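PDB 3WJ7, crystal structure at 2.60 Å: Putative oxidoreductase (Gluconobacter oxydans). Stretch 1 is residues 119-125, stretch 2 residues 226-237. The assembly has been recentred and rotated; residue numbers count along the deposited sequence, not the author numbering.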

# COMPACT_ATOMS: atom_id res chain seq x y z
N GLU A 119 28.21 -5.62 22.56
CA GLU A 119 29.55 -5.32 22.05
C GLU A 119 29.63 -5.53 20.56
O GLU A 119 30.38 -4.84 19.88
CB GLU A 119 30.62 -6.22 22.70
CG GLU A 119 31.00 -5.84 24.12
CD GLU A 119 31.78 -6.94 24.86
OE1 GLU A 119 32.74 -7.51 24.27
OE2 GLU A 119 31.44 -7.22 26.03
N LYS A 120 28.93 -6.55 20.08
CA LYS A 120 28.96 -6.86 18.66
C LYS A 120 27.61 -7.32 18.11
O LYS A 120 26.91 -8.13 18.73
CB LYS A 120 30.07 -7.85 18.33
CG LYS A 120 30.57 -7.66 16.90
CD LYS A 120 31.92 -8.33 16.69
CE LYS A 120 33.09 -7.37 16.93
NZ LYS A 120 34.28 -7.94 16.26
N ILE A 121 27.27 -6.78 16.93
CA ILE A 121 26.00 -7.03 16.30
C ILE A 121 26.30 -7.57 14.93
O ILE A 121 27.10 -7.01 14.18
CB ILE A 121 25.18 -5.72 16.21
CG1 ILE A 121 24.79 -5.30 17.60
CG2 ILE A 121 23.89 -5.92 15.40
CD1 ILE A 121 24.37 -3.85 17.70
N ILE A 122 25.69 -8.68 14.59
CA ILE A 122 25.76 -9.13 13.21
C ILE A 122 24.37 -9.02 12.62
O ILE A 122 23.39 -9.63 13.11
CB ILE A 122 26.21 -10.57 13.14
CG1 ILE A 122 27.67 -10.66 13.57
CG2 ILE A 122 26.03 -11.16 11.73
CD1 ILE A 122 27.82 -12.09 13.94
N TYR A 123 24.29 -8.21 11.57
CA TYR A 123 23.04 -7.94 10.94
C TYR A 123 22.89 -8.77 9.67
O TYR A 123 23.74 -8.68 8.73
CB TYR A 123 22.92 -6.47 10.61
CG TYR A 123 21.63 -6.21 9.87
CD1 TYR A 123 20.41 -6.56 10.42
CD2 TYR A 123 21.65 -5.69 8.59
CE1 TYR A 123 19.23 -6.36 9.75
CE2 TYR A 123 20.47 -5.47 7.90
CZ TYR A 123 19.27 -5.81 8.49
OH TYR A 123 18.13 -5.59 7.82
N CYS A 124 21.81 -9.55 9.62
CA CYS A 124 21.52 -10.34 8.45
C CYS A 124 20.73 -9.54 7.49
O CYS A 124 19.61 -9.14 7.77
CB CYS A 124 20.82 -11.63 8.79
SG CYS A 124 20.96 -12.85 7.42
N SER A 125 21.30 -9.28 6.32
CA SER A 125 20.59 -8.47 5.34
C SER A 125 20.43 -9.33 4.12
O SER A 125 20.14 -10.49 4.27
CB SER A 125 21.39 -7.22 5.08
OG SER A 125 21.10 -6.61 3.87
N GLY A 226 28.69 -18.85 7.57
CA GLY A 226 29.19 -17.53 7.21
C GLY A 226 28.86 -16.46 8.25
O GLY A 226 29.63 -15.52 8.44
N HIS A 227 27.71 -16.59 8.94
CA HIS A 227 27.41 -15.67 10.03
C HIS A 227 28.44 -15.84 11.15
O HIS A 227 28.87 -14.86 11.76
CB HIS A 227 26.03 -15.93 10.62
CG HIS A 227 24.89 -15.45 9.77
ND1 HIS A 227 24.05 -14.44 10.17
CD2 HIS A 227 24.42 -15.88 8.59
CE1 HIS A 227 23.12 -14.24 9.25
NE2 HIS A 227 23.33 -15.10 8.27
N ALA A 228 28.83 -17.08 11.44
CA ALA A 228 29.75 -17.31 12.55
C ALA A 228 31.10 -16.70 12.22
O ALA A 228 31.73 -16.03 13.06
CB ALA A 228 29.86 -18.79 12.88
N LEU A 229 31.51 -16.89 10.96
CA LEU A 229 32.78 -16.34 10.43
C LEU A 229 32.79 -14.84 10.45
O LEU A 229 33.86 -14.25 10.61
CB LEU A 229 33.01 -16.80 8.99
CG LEU A 229 33.12 -18.33 8.89
CD1 LEU A 229 33.14 -18.82 7.43
CD2 LEU A 229 34.33 -18.77 9.71
N ALA A 230 31.63 -14.20 10.26
CA ALA A 230 31.59 -12.74 10.32
C ALA A 230 31.76 -12.24 11.74
O ALA A 230 32.39 -11.21 11.95
CB ALA A 230 30.34 -12.17 9.71
N LEU A 231 31.20 -12.98 12.71
CA LEU A 231 31.44 -12.72 14.11
C LEU A 231 32.92 -12.90 14.47
O LEU A 231 33.46 -12.10 15.25
CB LEU A 231 30.61 -13.64 15.01
CG LEU A 231 31.07 -13.65 16.47
CD1 LEU A 231 30.67 -12.41 17.21
CD2 LEU A 231 30.48 -14.81 17.22
N GLU A 232 33.58 -13.94 13.93
CA GLU A 232 34.99 -14.20 14.28
C GLU A 232 35.99 -13.29 13.59
O GLU A 232 36.83 -12.73 14.28
CB GLU A 232 35.35 -15.67 14.12
CG GLU A 232 34.77 -16.52 15.24
CD GLU A 232 34.24 -17.87 14.75
OE1 GLU A 232 34.60 -18.29 13.63
OE2 GLU A 232 33.44 -18.51 15.49
N ARG A 233 35.86 -13.08 12.27
CA ARG A 233 36.91 -12.40 11.49
C ARG A 233 36.45 -11.16 10.72
O ARG A 233 37.22 -10.60 9.94
CB ARG A 233 37.65 -13.39 10.54
CG ARG A 233 37.90 -14.78 11.13
CD ARG A 233 38.59 -15.78 10.18
NE ARG A 233 40.06 -15.78 10.31
CZ ARG A 233 40.93 -15.61 9.30
NH1 ARG A 233 40.53 -15.41 8.04
NH2 ARG A 233 42.24 -15.64 9.56
N GLY A 234 35.20 -10.74 10.90
CA GLY A 234 34.65 -9.63 10.09
C GLY A 234 34.96 -8.30 10.74
O GLY A 234 35.19 -8.28 11.93
N LYS A 235 34.97 -7.21 9.96
CA LYS A 235 35.24 -5.88 10.49
C LYS A 235 33.95 -5.05 10.61
O LYS A 235 33.14 -4.96 9.68
CB LYS A 235 36.23 -5.11 9.61
CG LYS A 235 37.67 -5.54 9.82
CD LYS A 235 38.58 -5.15 8.65
CE LYS A 235 39.97 -5.76 8.83
NZ LYS A 235 40.84 -5.85 7.61
N ILE A 236 33.77 -4.43 11.76
CA ILE A 236 32.70 -3.49 11.94
C ILE A 236 32.60 -2.47 10.80
O ILE A 236 33.58 -1.84 10.45
CB ILE A 236 32.82 -2.81 13.30
CG1 ILE A 236 32.49 -3.86 14.36
CG2 ILE A 236 31.84 -1.66 13.32
CD1 ILE A 236 33.23 -3.70 15.66
N GLY A 237 31.41 -2.37 10.20
CA GLY A 237 31.12 -1.44 9.12
C GLY A 237 31.13 -2.04 7.72
O GLY A 237 30.71 -1.37 6.74

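The most unusual feature of this contact is a sulfur at the rim of an aromatic ring: Cys124 SG lies 4.1 Å from the centroid of the His227 ring and 83° off its normal, so that it meets the imidazole at its edge, near the plane, rather than over a face. The polarizable sulfur there faces the in-plane edge, where ring hydrogens lie, a weak contact of electrostatic and dispersive character. Around this pair the two stretches illustrate a general principle, that a strand and a helix can pack closely without a hydrogen bond between them. The backbone amides of Leu231, Glu232 and Arg233 are engaged along the helix itself, as in Leu231 N to His227 O at 3.1 Å, and what lies between the two elements is mostly apolar surface.

The strand, 120-124, and the helix, 226-233, run roughly antiparallel, their directions 147° apart and their axes approaching to 9.1 Å. Strand alternation largely sorts the residues. Lys120 and Ile122 point toward the helix, whereas Ile121 and Tyr123 point away and touch none of it; Cys124 points sideways yet brings SG to the His227 ring. Ile122, in the middle of the strand, comes nearest the helix backbone, with Ile122 CA 6.8 Å from Leu231 CA. Ile122 CD1 packs against Leu231 CB at 3.4 Å, a close van der Waals contact, and also lies 3.7 Å from His227 O, so the same methyl borders residues one helical turn apart.

At the other end, Lys120 shows how a long charged side chain can contribute its aliphatic part to such packing. Lys120 CD lies 4.3 Å from Leu231 CD1, and Lys120 CE reaches 3.9 Å from Ile236 CD1, beyond the helix. Between these two partners the chain leaves helical geometry at Gly234, where a CB would lie 2.6 Å from Ala230 O and clash; having no side chain, Gly234 avoids that clash.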